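Local coordinates for protein tyrocidine synthetase 3 (Brevibacillus brevis, PDB 2JGP) that probably forms a peptide bond of the antibiotic tyrocidine in its condensation domain, between substrates carried on phosphopantetheine-bearing carrier domains, at residues Thr279-Thr291 with Leu340-Val352. Residues are numbered along the deposited sequence; the frame is centred on the assembly and turned at random.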
loop_
_atom_site.group_PDB
_atom_site.type_symbol
_atom_site.label_atom_id
_atom_site.label_comp_id
_atom_site.label_asym_id
_atom_site.label_seq_id
_atom_site.Cartn_x
_atom_site.Cartn_y
_atom_site.Cartn_z
ATOM N N THR A 279 1.005 -16.564 -12.880
ATOM C CA THR A 279 2.213 -15.741 -12.811
ATOM C C THR A 279 3.385 -16.454 -12.122
ATOM O O THR A 279 4.535 -16.288 -12.534
ATOM C CB THR A 279 1.937 -14.384 -12.104
ATOM O OG1 THR A 279 1.018 -13.610 -12.887
ATOM C CG2 THR A 279 3.225 -13.583 -11.907
ATOM N N PHE A 280 3.092 -17.247 -11.092
ATOM C CA PHE A 280 4.129 -17.951 -10.325
ATOM C C PHE A 280 4.036 -19.478 -10.458
ATOM O O PHE A 280 4.394 -20.211 -9.535
ATOM C CB PHE A 280 4.057 -17.533 -8.850
ATOM C CG PHE A 280 4.290 -16.068 -8.630
ATOM C CD1 PHE A 280 3.250 -15.224 -8.274
ATOM C CD2 PHE A 280 5.556 -15.527 -8.796
ATOM C CE1 PHE A 280 3.473 -13.870 -8.077
ATOM C CE2 PHE A 280 5.782 -14.176 -8.607
ATOM C CZ PHE A 280 4.740 -13.346 -8.249
ATOM N N ALA A 281 3.575 -19.949 -11.614
ATOM C CA ALA A 281 3.376 -21.380 -11.850
ATOM C C ALA A 281 4.692 -22.122 -12.090
ATOM O O ALA A 281 4.832 -23.295 -11.726
ATOM C CB ALA A 281 2.438 -21.588 -13.026
ATOM N N ASP A 282 5.651 -21.428 -12.698
ATOM C CA ASP A 282 6.939 -22.016 -13.078
ATOM C C ASP A 282 7.963 -21.898 -11.934
ATOM O O ASP A 282 7.581 -21.885 -10.759
ATOM C CB ASP A 282 7.439 -21.356 -14.375
ATOM C CG ASP A 282 7.627 -19.856 -14.238
ATOM O OD1 ASP A 282 8.478 -19.291 -14.953
ATOM O OD2 ASP A 282 6.911 -19.241 -13.418
ATOM N N ASP A 283 9.252 -21.815 -12.270
ATOM C CA ASP A 283 10.322 -21.765 -11.268
ATOM C C ASP A 283 10.406 -20.370 -10.648
ATOM O O ASP A 283 10.810 -19.418 -11.318
ATOM C CB ASP A 283 11.676 -22.132 -11.894
ATOM C CG ASP A 283 11.568 -23.246 -12.917
ATOM O OD1 ASP A 283 11.051 -24.331 -12.571
ATOM O OD2 ASP A 283 11.998 -23.025 -14.072
ATOM N N ILE A 284 10.028 -20.255 -9.374
ATOM C CA ILE A 284 10.022 -18.968 -8.676
ATOM C C ILE A 284 11.446 -18.562 -8.286
ATOM O O ILE A 284 12.106 -19.274 -7.528
ATOM C CB ILE A 284 9.142 -19.008 -7.407
ATOM C CG1 ILE A 284 7.681 -19.282 -7.781
ATOM C CG2 ILE A 284 9.250 -17.691 -6.628
ATOM C CD1 ILE A 284 6.752 -19.367 -6.585
ATOM N N PRO A 285 11.921 -17.412 -8.796
ATOM C CA PRO A 285 13.308 -17.010 -8.573
ATOM C C PRO A 285 13.571 -16.468 -7.170
ATOM O O PRO A 285 12.738 -15.754 -6.615
ATOM C CB PRO A 285 13.510 -15.898 -9.604
ATOM C CG PRO A 285 12.175 -15.295 -9.755
ATOM C CD PRO A 285 11.194 -16.420 -9.610
ATOM N N VAL A 286 14.731 -16.812 -6.616
ATOM C CA VAL A 286 15.189 -16.252 -5.350
ATOM C C VAL A 286 16.276 -15.220 -5.650
ATOM O O VAL A 286 17.263 -15.537 -6.318
ATOM C CB VAL A 286 15.752 -17.349 -4.426
ATOM C CG1 VAL A 286 16.114 -16.770 -3.071
ATOM C CG2 VAL A 286 14.743 -18.478 -4.271
ATOM N N LEU A 287 16.084 -13.994 -5.162
ATOM C CA LEU A 287 17.032 -12.901 -5.389
ATOM C C LEU A 287 18.390 -13.225 -4.770
ATOM O O LEU A 287 18.474 -13.545 -3.589
ATOM C CB LEU A 287 16.496 -11.601 -4.789
ATOM C CG LEU A 287 17.297 -10.313 -5.011
ATOM C CD1 LEU A 287 17.356 -9.924 -6.481
ATOM C CD2 LEU A 287 16.700 -9.186 -4.180
ATOM N N ASN A 288 19.444 -13.140 -5.573
ATOM C CA ASN A 288 20.790 -13.442 -5.103
ATOM C C ASN A 288 21.650 -12.188 -5.041
ATOM O O ASN A 288 22.631 -12.058 -5.772
ATOM C CB ASN A 288 21.437 -14.494 -6.004
ATOM C CG ASN A 288 22.801 -14.941 -5.500
ATOM O OD1 ASN A 288 23.734 -15.084 -6.283
ATOM N ND2 ASN A 288 22.925 -15.148 -4.192
ATOM N N LEU A 289 21.275 -11.264 -4.163
ATOM C CA LEU A 289 22.077 -10.069 -3.942
ATOM C C LEU A 289 23.384 -10.466 -3.284
ATOM O O LEU A 289 23.397 -11.342 -2.420
ATOM C CB LEU A 289 21.362 -9.068 -3.035
ATOM C CG LEU A 289 20.267 -8.219 -3.664
ATOM C CD1 LEU A 289 19.632 -7.356 -2.579
ATOM C CD2 LEU A 289 20.830 -7.375 -4.800
ATOM N N PRO A 290 24.489 -9.825 -3.690
ATOM C CA PRO A 290 25.739 -10.084 -3.008
ATOM C C PRO A 290 25.676 -9.376 -1.668
ATOM O O PRO A 290 25.233 -8.233 -1.601
ATOM C CB PRO A 290 26.785 -9.455 -3.929
ATOM C CG PRO A 290 26.079 -8.381 -4.625
ATOM C CD PRO A 290 24.643 -8.820 -4.758
ATOM N N THR A 291 26.065 -10.067 -0.610
ATOM C CA THR A 291 26.000 -9.503 0.726
ATOM C C THR A 291 27.414 -9.352 1.266
ATOM O O THR A 291 28.314 -10.108 0.888
ATOM C CB THR A 291 25.159 -10.398 1.648
ATOM O OG1 THR A 291 25.721 -11.717 1.683
ATOM C CG2 THR A 291 23.726 -10.474 1.143
ATOM N N LEU A 340 18.614 -2.325 -11.562
ATOM C CA LEU A 340 19.592 -2.213 -10.474
ATOM C C LEU A 340 19.818 -3.577 -9.820
ATOM O O LEU A 340 20.956 -4.038 -9.696
ATOM C CB LEU A 340 19.102 -1.215 -9.421
ATOM C CG LEU A 340 20.090 -0.478 -8.497
ATOM C CD1 LEU A 340 19.533 -0.400 -7.089
ATOM C CD2 LEU A 340 21.489 -1.050 -8.483
ATOM N N LEU A 341 18.724 -4.217 -9.414
ATOM C CA LEU A 341 18.788 -5.533 -8.775
ATOM C C LEU A 341 19.348 -6.588 -9.728
ATOM O O LEU A 341 20.130 -7.443 -9.317
ATOM C CB LEU A 341 17.402 -5.965 -8.278
ATOM C CG LEU A 341 16.749 -5.131 -7.167
ATOM C CD1 LEU A 341 15.350 -5.647 -6.885
ATOM C CD2 LEU A 341 17.596 -5.130 -5.902
ATOM N N ALA A 342 18.932 -6.529 -10.993
ATOM C CA ALA A 342 19.409 -7.461 -12.017
ATOM C C ALA A 342 20.930 -7.417 -12.165
ATOM O O ALA A 342 21.579 -8.455 -12.320
ATOM C CB ALA A 342 18.740 -7.164 -13.355
ATOM N N LYS A 343 21.493 -6.215 -12.112
ATOM C CA LYS A 343 22.938 -6.039 -12.258
ATOM C C LYS A 343 23.700 -6.484 -11.007
ATOM O O LYS A 343 24.734 -7.144 -11.111
ATOM C CB LYS A 343 23.269 -4.590 -12.625
ATOM C CG LYS A 343 22.927 -4.261 -14.074
ATOM C CD LYS A 343 23.332 -2.850 -14.465
ATOM C CE LYS A 343 22.901 -2.541 -15.888
ATOM N NZ LYS A 343 23.586 -3.420 -16.876
ATOM N N TYR A 344 23.183 -6.140 -9.830
ATOM C CA TYR A 344 23.783 -6.593 -8.571
ATOM C C TYR A 344 23.694 -8.106 -8.412
ATOM O O TYR A 344 24.673 -8.755 -8.043
ATOM C CB TYR A 344 23.134 -5.890 -7.366
ATOM C CG TYR A 344 23.885 -4.655 -6.952
ATOM C CD1 TYR A 344 23.795 -3.488 -7.690
ATOM C CD2 TYR A 344 24.731 -4.670 -5.846
ATOM C CE1 TYR A 344 24.501 -2.354 -7.330
ATOM C CE2 TYR A 344 25.449 -3.548 -5.476
ATOM C CZ TYR A 344 25.332 -2.390 -6.223
ATOM O OH TYR A 344 26.044 -1.268 -5.855
ATOM N N ALA A 345 22.527 -8.664 -8.719
ATOM C CA ALA A 345 22.261 -10.078 -8.489
ATOM C C ALA A 345 22.751 -10.991 -9.616
ATOM O O ALA A 345 22.873 -12.195 -9.416
ATOM C CB ALA A 345 20.771 -10.291 -8.266
ATOM N N GLY A 346 23.008 -10.425 -10.794
ATOM C CA GLY A 346 23.346 -11.217 -11.977
ATOM C C GLY A 346 22.201 -12.127 -12.388
ATOM O O GLY A 346 22.420 -13.284 -12.760
ATOM N N GLN A 347 20.980 -11.599 -12.306
ATOM C CA GLN A 347 19.759 -12.349 -12.613
ATOM C C GLN A 347 18.877 -11.549 -13.565
ATOM O O GLN A 347 18.967 -10.322 -13.622
ATOM C CB GLN A 347 18.987 -12.645 -11.326
ATOM C CG GLN A 347 19.662 -13.650 -10.413
ATOM C CD GLN A 347 18.898 -13.870 -9.130
ATOM O OE1 GLN A 347 18.508 -12.914 -8.459
ATOM N NE2 GLN A 347 18.680 -15.130 -8.776
ATOM N N GLU A 348 18.021 -12.255 -14.302
ATOM C CA GLU A 348 17.158 -11.638 -15.306
ATOM C C GLU A 348 15.680 -11.977 -15.075
ATOM O O GLU A 348 14.862 -11.869 -15.980
ATOM C CB GLU A 348 17.597 -12.086 -16.702
ATOM C CG GLU A 348 19.075 -11.845 -16.978
ATOM C CD GLU A 348 19.422 -11.967 -18.443
ATOM O OE1 GLU A 348 20.261 -11.176 -18.921
ATOM O OE2 GLU A 348 18.841 -12.835 -19.121
ATOM N N ASP A 349 15.357 -12.371 -13.849
ATOM C CA ASP A 349 14.001 -12.736 -13.458
ATOM C C ASP A 349 13.914 -12.425 -11.969
ATOM O O ASP A 349 14.568 -13.077 -11.147
ATOM C CB ASP A 349 13.764 -14.221 -13.733
ATOM C CG ASP A 349 12.323 -14.652 -13.516
ATOM O OD1 ASP A 349 11.487 -13.845 -13.046
ATOM O OD2 ASP A 349 12.040 -15.835 -13.808
ATOM N N ILE A 350 13.113 -11.412 -11.640
ATOM C CA ILE A 350 13.152 -10.775 -10.329
ATOM C C ILE A 350 11.756 -10.427 -9.835
ATOM O O ILE A 350 10.937 -9.909 -10.599
ATOM C CB ILE A 350 13.981 -9.469 -10.382
ATOM C CG1 ILE A 350 15.399 -9.771 -10.893
ATOM C CG2 ILE A 350 14.018 -8.798 -9.000
ATOM C CD1 ILE A 350 16.371 -8.652 -10.733
ATOM N N ILE A 351 11.505 -10.702 -8.555
ATOM C CA ILE A 351 10.233 -10.365 -7.905
ATOM C C ILE A 351 10.484 -9.277 -6.861
ATOM O O ILE A 351 11.382 -9.405 -6.027
ATOM C CB ILE A 351 9.589 -11.598 -7.242
ATOM C CG1 ILE A 351 9.503 -12.760 -8.245
ATOM C CG2 ILE A 351 8.201 -11.256 -6.699
ATOM C CD1 ILE A 351 9.146 -14.081 -7.625
ATOM N N VAL A 352 9.702 -8.200 -6.935
ATOM C CA VAL A 352 9.794 -7.081 -5.999
ATOM C C VAL A 352 8.431 -6.860 -5.362
ATOM O O VAL A 352 7.443 -6.729 -6.066
ATOM C CB VAL A 352 10.210 -5.783 -6.720
ATOM C CG1 VAL A 352 10.127 -4.584 -5.767
ATOM C CG2 VAL A 352 11.625 -5.931 -7.319
HETATM O O HOH W 1 13.369 -18.050 -12.961
#
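The extended loop that follows helix 267-279 runs past the end of helix 329-345 and the start of strand 350-356, its backbone nearest at Leu-289 and Ala-345, whose CA atoms are 4.6 Å apart. Within the condensation domain, whose fold belongs to the CoA-dependent acyltransferase clan, it thus lies across a helix-turn-strand unit, with Gly-346 taking positive phi just after the helix, easy for glycine. Ala-345 suits the close approach: its small CB lets the loop backbone in, and its CA makes a CH...O contact with Asn-288 O. Leu-287 and Leu-289 supply the apolar contacts beside the helix. With CG anti to the backbone N (chi1 -176°), Leu-287 places CD1 3.9 Å from Ala-345 CB and near Ile-350 CG2, while Leu-289 CD2 meets Tyr-344 CB and Leu-341 CD2. Pro-290, its ring stiffening the extended backbone, sets CD 3.3 Å from Tyr-344 O; the Tyr-344 ring also packs edge-to-face with Phe-495. At the other end Ile-351 CD1 fits among Phe-280 CE2 (3.5 Å), Ile-284 CG2 and Pro-285 CD. Pro-285 CG also lies against Asp-349, whose carboxylate forms a salt bridge with Arg-378 and accepts a hydrogen bond from a water that also donates weakly to Asp-283 O. Gln-347, extended beyond CG, uses both ends of its amide: Asn-288 N donates to OE1 (3.0 Å) from above the carbonyl plane, and NE2 reaches Val-286 O at 2.9 Å, almost straight at 174°.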